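Local atomic coordinates of klebicin C activity (Klebsiella pneumoniae, PDB entry 7NNA), a protein that is a bacteriocin domain that probably helps carry the toxin into Klebsiella cells through the outer-membrane efflux channel TolC. Residues T15-Q18 / A19-S22; A169-A172 / E173-R177; A24-A27 / T28-T32; Q40-Q43 / A44-K48. All coordinates share one frame; numbering follows the deposited sequence.

Contact 1: T15-Q18 / A19-S22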
loop_
_atom_site.group_PDB
_atom_site.type_symbol
_atom_site.label_atom_id
_atom_site.label_comp_id
_atom_site.label_asym_id
_atom_site.label_seq_id
_atom_site.Cartn_x
_atom_site.Cartn_y
_atom_site.Cartn_z
ATOM N N THR A 15 -28.640 2.554 -30.147
ATOM C CA THR A 15 -28.473 3.195 -28.830
ATOM C C THR A 15 -28.492 2.170 -27.733
ATOM O O THR A 15 -27.726 2.315 -26.755
ATOM C CB THR A 15 -29.505 4.287 -28.565
ATOM O OG1 THR A 15 -30.800 3.737 -28.836
ATOM C CG2 THR A 15 -29.295 5.514 -29.417
ATOM N N ARG A 16 -29.333 1.113 -27.860
ATOM C CA ARG A 16 -29.311 0.078 -26.799
ATOM C C ARG A 16 -28.008 -0.687 -26.852
ATOM O O ARG A 16 -27.481 -1.049 -25.785
ATOM C CB ARG A 16 -30.469 -0.927 -26.920
ATOM C CG ARG A 16 -31.731 -0.520 -26.213
ATOM C CD ARG A 16 -31.628 -0.376 -24.694
ATOM N NE ARG A 16 -32.855 0.309 -24.281
ATOM C CZ ARG A 16 -33.093 0.842 -23.095
ATOM N NH1 ARG A 16 -32.205 0.738 -22.129
ATOM N NH2 ARG A 16 -34.230 1.477 -22.866
ATOM N N LEU A 17 -27.509 -1.004 -28.060
ATOM C CA LEU A 17 -26.221 -1.712 -28.157
ATOM C C LEU A 17 -25.075 -0.902 -27.585
ATOM O O LEU A 17 -24.176 -1.471 -26.928
ATOM C CB LEU A 17 -25.946 -2.182 -29.586
ATOM C CG LEU A 17 -26.968 -3.234 -30.049
ATOM C CD1 LEU A 17 -26.892 -3.477 -31.574
ATOM C CD2 LEU A 17 -26.827 -4.487 -29.268
ATOM N N GLN A 18 -25.075 0.440 -27.813
ATOM C CA GLN A 18 -24.072 1.353 -27.254
ATOM C C GLN A 18 -24.197 1.398 -25.719
ATOM O O GLN A 18 -23.188 1.424 -25.034
ATOM C CB GLN A 18 -24.234 2.783 -27.835
ATOM C CG GLN A 18 -23.956 2.854 -29.336
ATOM C CD GLN A 18 -22.756 3.721 -29.687
ATOM O OE1 GLN A 18 -21.623 3.393 -29.362
ATOM N NE2 GLN A 18 -22.976 4.844 -30.386
ATOM N N ALA A 19 -25.424 1.401 -25.174
ATOM C CA ALA A 19 -25.612 1.384 -23.696
ATOM C C ALA A 19 -25.075 0.039 -23.137
ATOM O O ALA A 19 -24.476 0.039 -22.061
ATOM C CB ALA A 19 -27.112 1.550 -23.330
ATOM N N GLU A 20 -25.264 -1.093 -23.835
ATOM C CA GLU A 20 -24.674 -2.374 -23.322
ATOM C C GLU A 20 -23.164 -2.278 -23.297
ATOM O O GLU A 20 -22.540 -2.751 -22.353
ATOM C CB GLU A 20 -25.066 -3.562 -24.242
ATOM C CG GLU A 20 -26.499 -3.998 -24.007
ATOM C CD GLU A 20 -26.916 -5.219 -24.816
ATOM O OE1 GLU A 20 -26.026 -5.943 -25.317
ATOM O OE2 GLU A 20 -28.138 -5.459 -24.942
ATOM N N SER A 21 -22.560 -1.685 -24.349
ATOM C CA SER A 21 -21.089 -1.562 -24.415
ATOM C C SER A 21 -20.555 -0.725 -23.249
ATOM O O SER A 21 -19.575 -1.141 -22.580
ATOM C CB SER A 21 -20.609 -0.979 -25.765
ATOM O OG SER A 21 -19.225 -0.593 -25.664
ATOM N N SER A 22 -21.180 0.431 -22.973
ATOM C CA SER A 22 -20.657 1.262 -21.865
ATOM C C SER A 22 -20.983 0.690 -20.496
ATOM O O SER A 22 -20.189 0.897 -19.567
ATOM C CB SER A 22 -21.139 2.705 -21.971
ATOM O OG SER A 22 -22.543 2.729 -22.136
#
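E20 lays its CB and CG over the carbonyl of R16, one turn back in the same helix. CG comes to 3.6 Å from R16 O. The carbon is put there by the first torsion, which sets it opposite the carbonyl carbon and beside the backbone N (chi1 -77°). Beyond CG the chain is extended, and the carboxylate runs out past L17. L17 CD2 stands 4.3 Å from E20 OE1, a loose approach of a methyl to an oxygen. The carboxylate has its stronger partner in K12, to which OE2 forms a salt bridge.

A19 CB rests 3.6 Å from T15 O. S21 CB lies at the same distance from Q18 O. In one of its two conformers S22 sets OG between the backbone N and the carbonyl carbon (chi1 51°). In that copy the hydroxyl is hydrogen-bonded to D165 of helix 93-197. R16 carries its guanidinium out to the side of the helix and pairs with E173 of helix 93-197.

Four backbone bonds join the turns: A19 N to T15 O, E20 N to R16 O, S21 N to L17 O and S22 N to Q18 O. This i to i+4 pattern is that of a regular alpha-helix, here near the N-terminal end of one arm of a long antiparallel helical hairpin.

Contact 2: A169-A172 / E173-R177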
loop_
_atom_site.group_PDB
_atom_site.type_symbol
_atom_site.label_atom_id
_atom_site.label_comp_id
_atom_site.label_asym_id
_atom_site.label_seq_id
_atom_site.Cartn_x
_atom_site.Cartn_y
_atom_site.Cartn_z
ATOM N N ALA A 169 -30.718 5.801 -24.878
ATOM C CA ALA A 169 -31.485 4.674 -25.402
ATOM C C ALA A 169 -32.967 4.811 -25.043
ATOM O O ALA A 169 -33.877 4.586 -25.905
ATOM C CB ALA A 169 -30.883 3.356 -24.887
ATOM N N GLU A 170 -33.246 5.245 -23.803
ATOM C CA GLU A 170 -34.638 5.439 -23.353
ATOM C C GLU A 170 -35.334 6.558 -24.132
ATOM O O GLU A 170 -36.519 6.428 -24.512
ATOM C CB GLU A 170 -34.626 5.753 -21.843
ATOM C CG GLU A 170 -34.184 4.561 -21.009
ATOM C CD GLU A 170 -33.937 4.870 -19.536
ATOM O OE1 GLU A 170 -34.353 5.961 -19.078
ATOM O OE2 GLU A 170 -33.363 4.007 -18.830
ATOM N N LYS A 171 -34.598 7.639 -24.413
ATOM C CA LYS A 171 -35.107 8.791 -25.160
ATOM C C LYS A 171 -35.382 8.425 -26.596
ATOM O O LYS A 171 -36.392 8.879 -27.154
ATOM C CB LYS A 171 -34.081 9.949 -25.108
ATOM C CG LYS A 171 -34.588 11.277 -25.691
ATOM C CD LYS A 171 -33.649 12.413 -25.231
ATOM C CE LYS A 171 -33.578 13.607 -26.162
ATOM N NZ LYS A 171 -32.968 14.773 -25.474
ATOM N N ALA A 172 -34.526 7.593 -27.210
ATOM C CA ALA A 172 -34.736 7.167 -28.600
ATOM C C ALA A 172 -35.998 6.321 -28.706
ATOM O O ALA A 172 -36.746 6.443 -29.678
ATOM C CB ALA A 172 -33.525 6.376 -29.117
ATOM N N GLU A 173 -36.251 5.472 -27.708
ATOM C CA GLU A 173 -37.471 4.656 -27.692
ATOM C C GLU A 173 -38.698 5.533 -27.395
ATOM O O GLU A 173 -39.713 5.391 -28.067
ATOM C CB GLU A 173 -37.340 3.546 -26.644
ATOM C CG GLU A 173 -36.450 2.421 -27.107
ATOM C CD GLU A 173 -35.829 1.616 -25.972
ATOM O OE1 GLU A 173 -36.408 1.602 -24.860
ATOM O OE2 GLU A 173 -34.765 0.991 -26.201
ATOM N N ALA A 174 -38.596 6.504 -26.472
ATOM C CA ALA A 174 -39.751 7.408 -26.205
ATOM C C ALA A 174 -40.086 8.226 -27.472
ATOM O O ALA A 174 -41.270 8.384 -27.854
ATOM C CB ALA A 174 -39.430 8.336 -25.036
ATOM N N GLU A 175 -39.050 8.704 -28.160
ATOM C CA GLU A 175 -39.228 9.457 -29.394
ATOM C C GLU A 175 -39.767 8.595 -30.551
ATOM O O GLU A 175 -40.545 9.098 -31.375
ATOM C CB GLU A 175 -37.931 10.190 -29.777
ATOM C CG GLU A 175 -37.636 11.352 -28.837
ATOM C CD GLU A 175 -36.302 12.052 -29.043
ATOM O OE1 GLU A 175 -36.015 13.022 -28.297
ATOM O OE2 GLU A 175 -35.544 11.632 -29.952
ATOM N N ALA A 176 -39.357 7.307 -30.616
ATOM C CA ALA A 176 -39.813 6.392 -31.677
ATOM C C ALA A 176 -41.309 6.142 -31.536
ATOM O O ALA A 176 -42.071 6.225 -32.518
ATOM C CB ALA A 176 -39.024 5.073 -31.657
ATOM N N ARG A 177 -41.736 5.897 -30.317
ATOM C CA ARG A 177 -43.120 5.692 -29.944
ATOM C C ARG A 177 -43.953 6.953 -30.201
ATOM O O ARG A 177 -45.021 6.841 -30.810
ATOM C CB ARG A 177 -43.134 5.354 -28.450
ATOM C CG ARG A 177 -44.505 5.070 -27.901
ATOM C CD ARG A 177 -44.369 4.887 -26.386
ATOM N NE ARG A 177 -43.731 3.630 -26.023
ATOM C CZ ARG A 177 -44.371 2.460 -25.932
ATOM N NH1 ARG A 177 -45.669 2.376 -26.221
ATOM N NH2 ARG A 177 -43.716 1.366 -25.569
HETATM O O HOH W 1 -33.341 2.445 -28.014
#
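The backbone is regular alpha-helix, with E173, A174, E175 and A176 N each bonded to the carbonyl four residues earlier. The shortest of these bonds is E175 N to K171 O, 2.8 Å. K171 and E175 also meet through their side chains, which cross at a slant in one of the two conformers of K171. There CG stands opposite the backbone N (chi1 -172°) and the chain is extended beyond it, which lays the methylenes past the E175 carboxylate. In this copy E175 OE1 lies 3.3 Å from K171 CE and 3.4 Å from K171 CG. The ammonium stays farther off, with K171 NZ 4.5 Å from E175 OE1. The opposite charges probably attract, but they form no salt bridge here. E175 CG also packs on its partner's backbone, 3.2 Å from K171 O.

E173 runs back, extended, alongside A169, with CG 3.6 Å from A169 O. One water links the two residues: it donates to A169 O and, at 2.7 Å, to E173 OE2. That carbonyl therefore accepts from both E173 N and the water.

E173 OE2 also forms a salt bridge with R16 of helix 14-79. A169 packs against T15 and R16 of that helix, and A172 against T15, while K171 and E175 are exposed.

Contact 3: A24-A27 / T28-T32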
loop_
_atom_site.group_PDB
_atom_site.type_symbol
_atom_site.label_atom_id
_atom_site.label_comp_id
_atom_site.label_asym_id
_atom_site.label_seq_id
_atom_site.Cartn_x
_atom_site.Cartn_y
_atom_site.Cartn_z
ATOM N N ALA A 24 -20.830 -2.485 -19.843
ATOM C CA ALA A 24 -19.771 -3.510 -19.673
ATOM C C ALA A 24 -18.431 -2.840 -19.295
ATOM O O ALA A 24 -17.710 -3.361 -18.457
ATOM C CB ALA A 24 -19.589 -4.316 -20.942
ATOM N N ILE A 25 -18.131 -1.723 -19.871
ATOM C CA ILE A 25 -16.916 -0.957 -19.509
ATOM C C ILE A 25 -17.015 -0.431 -18.069
ATOM O O ILE A 25 -15.998 -0.449 -17.334
ATOM C CB ILE A 25 -16.631 0.144 -20.545
ATOM C CG1 ILE A 25 -16.133 -0.486 -21.867
ATOM C CG2 ILE A 25 -15.599 1.212 -20.016
ATOM C CD1 ILE A 25 -16.283 0.450 -23.023
ATOM N N HIS A 26 -18.168 0.022 -17.645
ATOM C CA HIS A 26 -18.329 0.478 -16.223
ATOM C C HIS A 26 -18.164 -0.751 -15.276
ATOM O O HIS A 26 -17.516 -0.639 -14.211
ATOM C CB HIS A 26 -19.695 1.163 -16.057
ATOM C CG HIS A 26 -20.056 1.538 -14.644
ATOM N ND1 HIS A 26 -21.358 1.502 -14.218
ATOM C CD2 HIS A 26 -19.273 1.977 -13.624
ATOM C CE1 HIS A 26 -21.331 1.919 -12.951
ATOM N NE2 HIS A 26 -20.079 2.162 -12.549
ATOM N N ALA A 27 -18.697 -1.939 -15.657
ATOM C CA ALA A 27 -18.505 -3.131 -14.819
ATOM C C ALA A 27 -16.989 -3.430 -14.644
ATOM O O ALA A 27 -16.524 -3.731 -13.532
ATOM C CB ALA A 27 -19.219 -4.354 -15.457
ATOM N N THR A 28 -16.210 -3.315 -15.760
ATOM C CA THR A 28 -14.763 -3.514 -15.645
ATOM C C THR A 28 -14.099 -2.445 -14.787
ATOM O O THR A 28 -13.234 -2.777 -13.992
ATOM C CB THR A 28 -14.122 -3.517 -17.042
ATOM O OG1 THR A 28 -14.770 -4.541 -17.806
ATOM C CG2 THR A 28 -12.607 -3.806 -16.991
ATOM N N ALA A 29 -14.499 -1.155 -14.907
ATOM C CA ALA A 29 -13.925 -0.083 -14.079
ATOM C C ALA A 29 -14.181 -0.354 -12.646
ATOM O O ALA A 29 -13.279 -0.115 -11.814
ATOM C CB ALA A 29 -14.510 1.301 -14.487
ATOM N N LYS A 30 -15.387 -0.857 -12.305
ATOM C CA LYS A 30 -15.672 -1.208 -10.908
ATOM C C LYS A 30 -14.744 -2.296 -10.425
ATOM O O LYS A 30 -14.309 -2.244 -9.273
ATOM C CB LYS A 30 -17.122 -1.739 -10.693
ATOM C CG LYS A 30 -18.141 -0.654 -10.746
ATOM C CD LYS A 30 -19.571 -1.220 -10.582
ATOM C CE LYS A 30 -19.719 -1.848 -9.229
ATOM N NZ LYS A 30 -19.626 -0.842 -8.144
ATOM N N TRP A 31 -14.545 -3.343 -11.237
ATOM C CA TRP A 31 -13.660 -4.467 -10.859
ATOM C C TRP A 31 -12.209 -3.908 -10.605
ATOM O O TRP A 31 -11.556 -4.268 -9.609
ATOM C CB TRP A 31 -13.662 -5.512 -12.005
ATOM C CG TRP A 31 -12.914 -6.743 -11.578
ATOM C CD1 TRP A 31 -13.426 -7.840 -10.929
ATOM C CD2 TRP A 31 -11.497 -6.933 -11.637
ATOM N NE1 TRP A 31 -12.415 -8.713 -10.620
ATOM C CE2 TRP A 31 -11.206 -8.130 -10.944
ATOM C CE3 TRP A 31 -10.428 -6.165 -12.134
ATOM C CZ2 TRP A 31 -9.889 -8.621 -10.816
ATOM C CZ3 TRP A 31 -9.130 -6.625 -11.954
ATOM C CH2 TRP A 31 -8.876 -7.870 -11.361
ATOM N N THR A 32 -11.713 -3.062 -11.526
ATOM C CA THR A 32 -10.364 -2.462 -11.378
ATOM C C THR A 32 -10.246 -1.669 -10.065
ATOM O O THR A 32 -9.252 -1.838 -9.332
ATOM C CB THR A 32 -10.145 -1.544 -12.567
ATOM O OG1 THR A 32 -10.005 -2.428 -13.675
ATOM C CG2 THR A 32 -8.837 -0.642 -12.406
#
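T28 begins the second segment and bonds twice to A24. Its backbone N gives a bond of 3.1 Å to A24 O, and its hydroxyl OG1 donates to the same atom at 3.2 Å. The two donors reach A24 O from opposite faces of the carbonyl plane. The hydroxyl can fold back because OG1 sits beside the backbone N, opposite the carbonyl carbon (chi1 -57°). CG2 is left on the far side from the backbone N.

A29 N bonds to I25 O. Its methyl CB lies 3.6 Å from H26 O and also packs on E155 and A158 of helix 93-197. Each bond so far spans four residues, the alpha-helical pattern. This part of helix 14-79 is one arm of a long helical hairpin. It meets the returning arm through A29, and also through H26 on K159 and K30 on E155.

K30 N bonds to H26 O at 2.9 Å, almost in line with the carbonyl. The side chains of these two residues also meet. H26 swings CG opposite its backbone N (chi1 174°), which carries the imidazole toward the next turn. K30 CG and CD both lie 3.9 Å from H26 NE2, at an oblique approach to the ring. The chain of K30 then bends twice, leaving NZ 5.4 Å from H26 NE2.

W31 N bonds to A27 O, and W31 CB lies 3.7 Å from that oxygen. Its indole leads away from the earlier turn.

Contact 4: Q40-Q43 / A44-K48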
loop_
_atom_site.group_PDB
_atom_site.type_symbol
_atom_site.label_atom_id
_atom_site.label_comp_id
_atom_site.label_asym_id
_atom_site.label_seq_id
_atom_site.Cartn_x
_atom_site.Cartn_y
_atom_site.Cartn_z
ATOM N N GLN A 40 -4.743 -1.855 -1.741
ATOM C CA GLN A 40 -4.375 -0.775 -0.803
ATOM C C GLN A 40 -4.461 -1.240 0.622
ATOM O O GLN A 40 -3.517 -1.002 1.427
ATOM C CB GLN A 40 -5.273 0.473 -1.054
ATOM C CG GLN A 40 -4.890 1.710 -0.265
ATOM C CD GLN A 40 -5.297 1.685 1.203
ATOM O OE1 GLN A 40 -6.288 1.042 1.596
ATOM N NE2 GLN A 40 -4.579 2.434 2.057
ATOM N N ALA A 41 -5.570 -1.915 0.947
ATOM C CA ALA A 41 -5.811 -2.388 2.339
ATOM C C ALA A 41 -4.755 -3.436 2.699
ATOM O O ALA A 41 -4.207 -3.393 3.809
ATOM C CB ALA A 41 -7.239 -2.988 2.452
ATOM N N ALA A 42 -4.431 -4.372 1.771
ATOM C CA ALA A 42 -3.379 -5.388 2.053
ATOM C C ALA A 42 -1.966 -4.739 2.193
ATOM O O ALA A 42 -1.161 -5.151 3.051
ATOM C CB ALA A 42 -3.336 -6.489 0.954
ATOM N N GLN A 43 -1.694 -3.708 1.414
ATOM C CA GLN A 43 -0.394 -3.021 1.478
ATOM C C GLN A 43 -0.251 -2.161 2.757
ATOM O O GLN A 43 0.871 -2.054 3.325
ATOM C CB GLN A 43 -0.233 -2.152 0.229
ATOM C CG GLN A 43 1.157 -1.475 0.141
ATOM C CD GLN A 43 2.290 -2.459 0.232
ATOM O OE1 GLN A 43 2.222 -3.532 -0.314
ATOM N NE2 GLN A 43 3.372 -2.113 0.897
ATOM N N ALA A 44 -1.352 -1.520 3.236
ATOM C CA ALA A 44 -1.319 -0.817 4.539
ATOM C C ALA A 44 -0.997 -1.846 5.656
ATOM O O ALA A 44 -0.271 -1.523 6.625
ATOM C CB ALA A 44 -2.691 -0.198 4.830
ATOM N N GLU A 45 -1.579 -3.098 5.554
ATOM C CA GLU A 45 -1.229 -4.109 6.555
ATOM C C GLU A 45 0.264 -4.490 6.498
ATOM O O GLU A 45 0.879 -4.707 7.534
ATOM C CB GLU A 45 -2.150 -5.329 6.489
ATOM C CG GLU A 45 -3.597 -4.954 6.798
ATOM C CD GLU A 45 -3.804 -4.308 8.161
ATOM O OE1 GLU A 45 -3.266 -4.835 9.155
ATOM O OE2 GLU A 45 -4.459 -3.246 8.226
ATOM N N ARG A 46 0.847 -4.570 5.306
ATOM C CA ARG A 46 2.292 -4.864 5.175
ATOM C C ARG A 46 3.123 -3.729 5.706
ATOM O O ARG A 46 4.139 -3.979 6.367
ATOM C CB ARG A 46 2.684 -5.210 3.736
ATOM C CG ARG A 46 2.467 -6.698 3.483
ATOM C CD ARG A 46 2.877 -7.175 2.102
ATOM N NE ARG A 46 2.222 -6.384 1.084
ATOM C CZ ARG A 46 1.219 -6.796 0.328
ATOM N NH1 ARG A 46 0.764 -8.045 0.428
ATOM N NH2 ARG A 46 0.678 -5.984 -0.544
ATOM N N ALA A 47 2.696 -2.473 5.487
ATOM C CA ALA A 47 3.444 -1.324 6.087
ATOM C C ALA A 47 3.362 -1.409 7.631
ATOM O O ALA A 47 4.369 -1.145 8.354
ATOM C CB ALA A 47 2.858 0.019 5.556
ATOM N N LYS A 48 2.181 -1.705 8.167
ATOM C CA LYS A 48 2.046 -1.778 9.646
ATOM C C LYS A 48 2.883 -2.914 10.189
ATOM O O LYS A 48 3.478 -2.775 11.258
ATOM C CB LYS A 48 0.570 -1.937 10.103
ATOM C CG LYS A 48 -0.328 -0.687 9.895
ATOM C CD LYS A 48 -1.862 -1.105 9.666
ATOM C CE LYS A 48 -2.448 -1.846 10.830
ATOM N NZ LYS A 48 -3.999 -1.944 10.740
HETATM O O HOH W 2 -5.629 -2.227 6.000
#
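Q43 and R46 form the side-chain hydrogen bonds between the two turns. In one of its two conformers R46 reaches back side-on and gives both NE and NH2 to a single acceptor, Q43 OE1. This grip is probably not permanent. The NH2 bond is the shorter, 2.9 Å, against 3.2 Å from NE to OE1. Q43 OE1 lies in the guanidinium plane, but the amide and guanidinium planes are 44° apart. Both nitrogens come from the same face of the amide, with NE well above its plane. Q43 runs CG opposite its backbone N and then bends at the second torsion (chi2 55°), which turns OE1 to the arginine. R46 bends at its third torsion to meet it. Q43 NE2 bonds to E137, so both ends of the amide are engaged, which should fix its rotation.

In the same conformer the guanidinium has A42 O over one face, 3.9 Å above its plane.

Charge and water act around E45. Its OE2 forms a salt bridge with K48 NZ at 2.9 Å, using the syn lone pair. A water donates to E45 OE2 and to A41 O, so it joins the carboxylate to the previous turn.

Backbone bonds link A44, E45, R46 and A47 N to the carbonyls four residues earlier. A44 CB lies 3.6 Å from Q40 O.

Helix 93-197 runs beside this turn. Q40 NE2 bonds to its E145. A47 packs against Q141, and Q40 touches Q141 and I144.

In the fold
Contacts 1, 3 and 4 follow one another along helix 14-79. Contact 2 comes much later in the chain, on helix 93-197. Contacts 1 and 3 adjoin in sequence, with centres about 14 Å apart. Contact 4 lies about 24 Å from contact 3 between centres, close to the centre of the chain. Contact 2 touches contact 1 through R16 and E173, yet its centre is about 49 Å from that of contact 4. Contact 4, farther along helix 14-79, instead meets earlier residues of helix 93-197, E137 to E145. The two helices therefore run in opposite directions, as an antiparallel hairpin. Such a slender rod is consistent with a toxin domain that engages the TolC channel.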